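Local coordinates for delta-like protein (Rattus norvegicus, PDB 4XL1) that probably acts as a cell-surface ligand for Notch receptors, using an N-terminal C2-like domain followed by DSL and EGF-like modules, at residues E135-T139 / L140-R144. The protein carries 3 engineered substitutions. Residues are numbered along the deposited sequence; the frame is centred on the assembly and turned at random.
Sequences EQNNT and LTRLR. With NAG (2-acetamido-2-deoxy-beta-D-glucopyranose), chain E.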
loop_
_atom_site.group_PDB
_atom_site.type_symbol
_atom_site.label_atom_id
_atom_site.label_comp_id
_atom_site.label_asym_id
_atom_site.label_seq_id
_atom_site.Cartn_x
_atom_site.Cartn_y
_atom_site.Cartn_z
ATOM N N GLU B 135 2.196 8.295 -21.130
ATOM C CA GLU B 135 1.223 8.409 -22.220
ATOM C C GLU B 135 1.125 7.100 -22.985
ATOM O O GLU B 135 2.127 6.426 -23.183
ATOM C CB GLU B 135 1.612 9.503 -23.215
ATOM C CG GLU B 135 1.808 10.895 -22.672
ATOM C CD GLU B 135 2.376 11.815 -23.734
ATOM O OE1 GLU B 135 3.434 11.472 -24.299
ATOM O OE2 GLU B 135 1.764 12.863 -24.021
ATOM N N GLN B 136 -0.077 6.745 -23.425
ATOM C CA GLN B 136 -0.253 5.576 -24.281
ATOM C C GLN B 136 -1.014 5.955 -25.550
ATOM O O GLN B 136 -2.207 6.256 -25.505
ATOM C CB GLN B 136 -0.976 4.453 -23.531
ATOM C CG GLN B 136 -0.407 4.159 -22.146
ATOM C CD GLN B 136 0.534 2.966 -22.130
ATOM O OE1 GLN B 136 0.331 1.990 -22.854
ATOM N NE2 GLN B 136 1.572 3.041 -21.305
ATOM N N ASN B 137 -0.316 5.937 -26.681
ATOM C CA ASN B 137 -0.921 6.266 -27.966
ATOM C C ASN B 137 -1.133 5.028 -28.825
ATOM O O ASN B 137 -0.218 4.224 -28.988
ATOM C CB ASN B 137 -0.041 7.246 -28.743
ATOM C CG ASN B 137 0.125 8.576 -28.046
ATOM O OD1 ASN B 137 -0.643 8.940 -27.155
ATOM N ND2 ASN B 137 1.157 9.308 -28.449
ATOM N N ASN B 138 -2.330 4.875 -29.376
ATOM C CA ASN B 138 -2.546 3.909 -30.446
ATOM C C ASN B 138 -3.378 4.583 -31.526
ATOM O O ASN B 138 -3.790 5.726 -31.360
ATOM C CB ASN B 138 -3.217 2.628 -29.938
ATOM C CG ASN B 138 -4.588 2.873 -29.341
ATOM O OD1 ASN B 138 -5.556 3.123 -30.060
ATOM N ND2 ASN B 138 -4.681 2.785 -28.020
ATOM N N THR B 139 -3.618 3.890 -32.634
ATOM C CA THR B 139 -4.257 4.526 -33.782
ATOM C C THR B 139 -5.692 4.968 -33.491
ATOM O O THR B 139 -6.163 5.957 -34.051
ATOM C CB THR B 139 -4.260 3.599 -35.013
ATOM O OG1 THR B 139 -5.097 2.465 -34.762
ATOM C CG2 THR B 139 -2.850 3.124 -35.326
ATOM N N LEU B 140 -6.385 4.246 -32.616
ATOM C CA LEU B 140 -7.748 4.627 -32.262
ATOM C C LEU B 140 -7.825 5.582 -31.065
ATOM O O LEU B 140 -8.473 6.625 -31.147
ATOM C CB LEU B 140 -8.601 3.385 -31.993
ATOM C CG LEU B 140 -8.891 2.525 -33.228
ATOM C CD1 LEU B 140 -9.650 1.259 -32.849
ATOM C CD2 LEU B 140 -9.626 3.315 -34.302
ATOM N N THR B 141 -7.164 5.238 -29.963
ATOM C CA THR B 141 -7.307 6.014 -28.730
ATOM C C THR B 141 -5.977 6.475 -28.138
ATOM O O THR B 141 -4.917 5.943 -28.468
ATOM C CB THR B 141 -8.052 5.213 -27.637
ATOM O OG1 THR B 141 -7.223 4.139 -27.177
ATOM C CG2 THR B 141 -9.363 4.651 -28.170
ATOM N N ARG B 142 -6.049 7.482 -27.270
ATOM C CA ARG B 142 -4.888 7.972 -26.532
ATOM C C ARG B 142 -5.250 8.177 -25.066
ATOM O O ARG B 142 -6.331 8.676 -24.758
ATOM C CB ARG B 142 -4.363 9.294 -27.099
ATOM C CG ARG B 142 -4.072 9.314 -28.584
ATOM C CD ARG B 142 -3.369 10.613 -28.985
ATOM N NE ARG B 142 -4.126 11.816 -28.639
ATOM C CZ ARG B 142 -3.894 12.560 -27.559
ATOM N NH1 ARG B 142 -2.930 12.220 -26.712
ATOM N NH2 ARG B 142 -4.626 13.640 -27.320
ATOM N N LEU B 143 -4.352 7.798 -24.164
ATOM C CA LEU B 143 -4.574 8.028 -22.740
ATOM C C LEU B 143 -3.354 8.680 -22.103
ATOM O O LEU B 143 -2.231 8.198 -22.252
ATOM C CB LEU B 143 -4.903 6.717 -22.021
ATOM C CG LEU B 143 -5.029 6.807 -20.497
ATOM C CD1 LEU B 143 -6.322 7.502 -20.101
ATOM C CD2 LEU B 143 -4.945 5.426 -19.861
ATOM N N ARG B 144 -3.590 9.771 -21.382
ATOM C CA ARG B 144 -2.543 10.516 -20.688
ATOM C C ARG B 144 -2.832 10.493 -19.189
ATOM O O ARG B 144 -3.939 10.809 -18.772
ATOM C CB ARG B 144 -2.513 11.956 -21.195
ATOM C CG ARG B 144 -1.193 12.676 -20.993
ATOM C CD ARG B 144 -0.946 13.696 -22.093
ATOM N NE ARG B 144 -1.712 14.919 -21.884
ATOM C CZ ARG B 144 -1.738 15.599 -20.743
ATOM N NH1 ARG B 144 -1.033 15.177 -19.706
ATOM N NH2 ARG B 144 -2.466 16.700 -20.640
HETATM C C1 NAG E . 1.505 10.588 -27.899
HETATM C C2 NAG E . 2.996 10.833 -28.048
HETATM C C3 NAG E . 3.371 12.130 -27.357
HETATM C C4 NAG E . 2.570 13.275 -27.962
HETATM C C5 NAG E . 1.074 12.969 -27.860
HETATM C C6 NAG E . 0.213 13.989 -28.567
HETATM C C7 NAG E . 4.677 9.067 -28.278
HETATM C C8 NAG E . 5.426 7.969 -27.589
HETATM N N2 NAG E . 3.788 9.729 -27.531
HETATM O O3 NAG E . 4.770 12.350 -27.494
HETATM O O4 NAG E . 2.864 14.497 -27.291
HETATM O O5 NAG E . 0.778 11.695 -28.462
HETATM O O6 NAG E . -0.492 13.407 -29.654
HETATM O O7 NAG E . 4.864 9.340 -29.460
#
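Asn138 and Thr141 clamp the two-residue turn of a beta hairpin in the C2-like domain, joining strand 132-137 to strand 142-151. Asn138 N donates to Thr141 O at 2.9 Å, while the side-chain amide closes the turn a second time. Its OD1 takes Thr141 N at 2.7 Å in an almost straight bond (178°), although this donor stands well above the carbonyl plane. A weak, bent bond from Leu140 N to the same OD1, 2.9 Å, gives an Asx turn. With CG set between the backbone N and the carbonyl carbon (chi1 61°), the amide of Asn138 turns back towards Thr141, and ND2 completes the grip on Thr141 OG1 at 3.0 Å. That hydroxyl is also hydrogen-bonded to Ser117 OG.

Farther along, Gln136 and Leu143 form an antiparallel hydrogen-bonded pair, with N-H to O bonds in both directions. The face carrying these two packs against the protein, Leu143 buried on Ile119 and Phe13, while Gln136 touches Ile119 and Ile121 with NE2 hydrogen-bonded to Asp134 OD2.

The opposite face, bearing Glu135, Asn137, Arg142 and Arg144, all partly exposed to solvent, carries the glycan. Asn137 ND2 is covalently joined to NAG C1 (1.4 Å), within an Asn-Asn-Thr sequon, and its OD1 rests 3.7 Å from Arg142 CD. NAG O6 sits over the rim of one face of the Arg142 guanidinium, whose NH2 makes a salt bridge with Glu12. Glu135 and Arg144 run side by side without forming such a bridge: the carboxylate and guanidinium planes are 63° apart, and Glu135 OE2 meets the aliphatic Arg144 CD at 3.4 Å, with Arg144 NE 4.6 Å away from it.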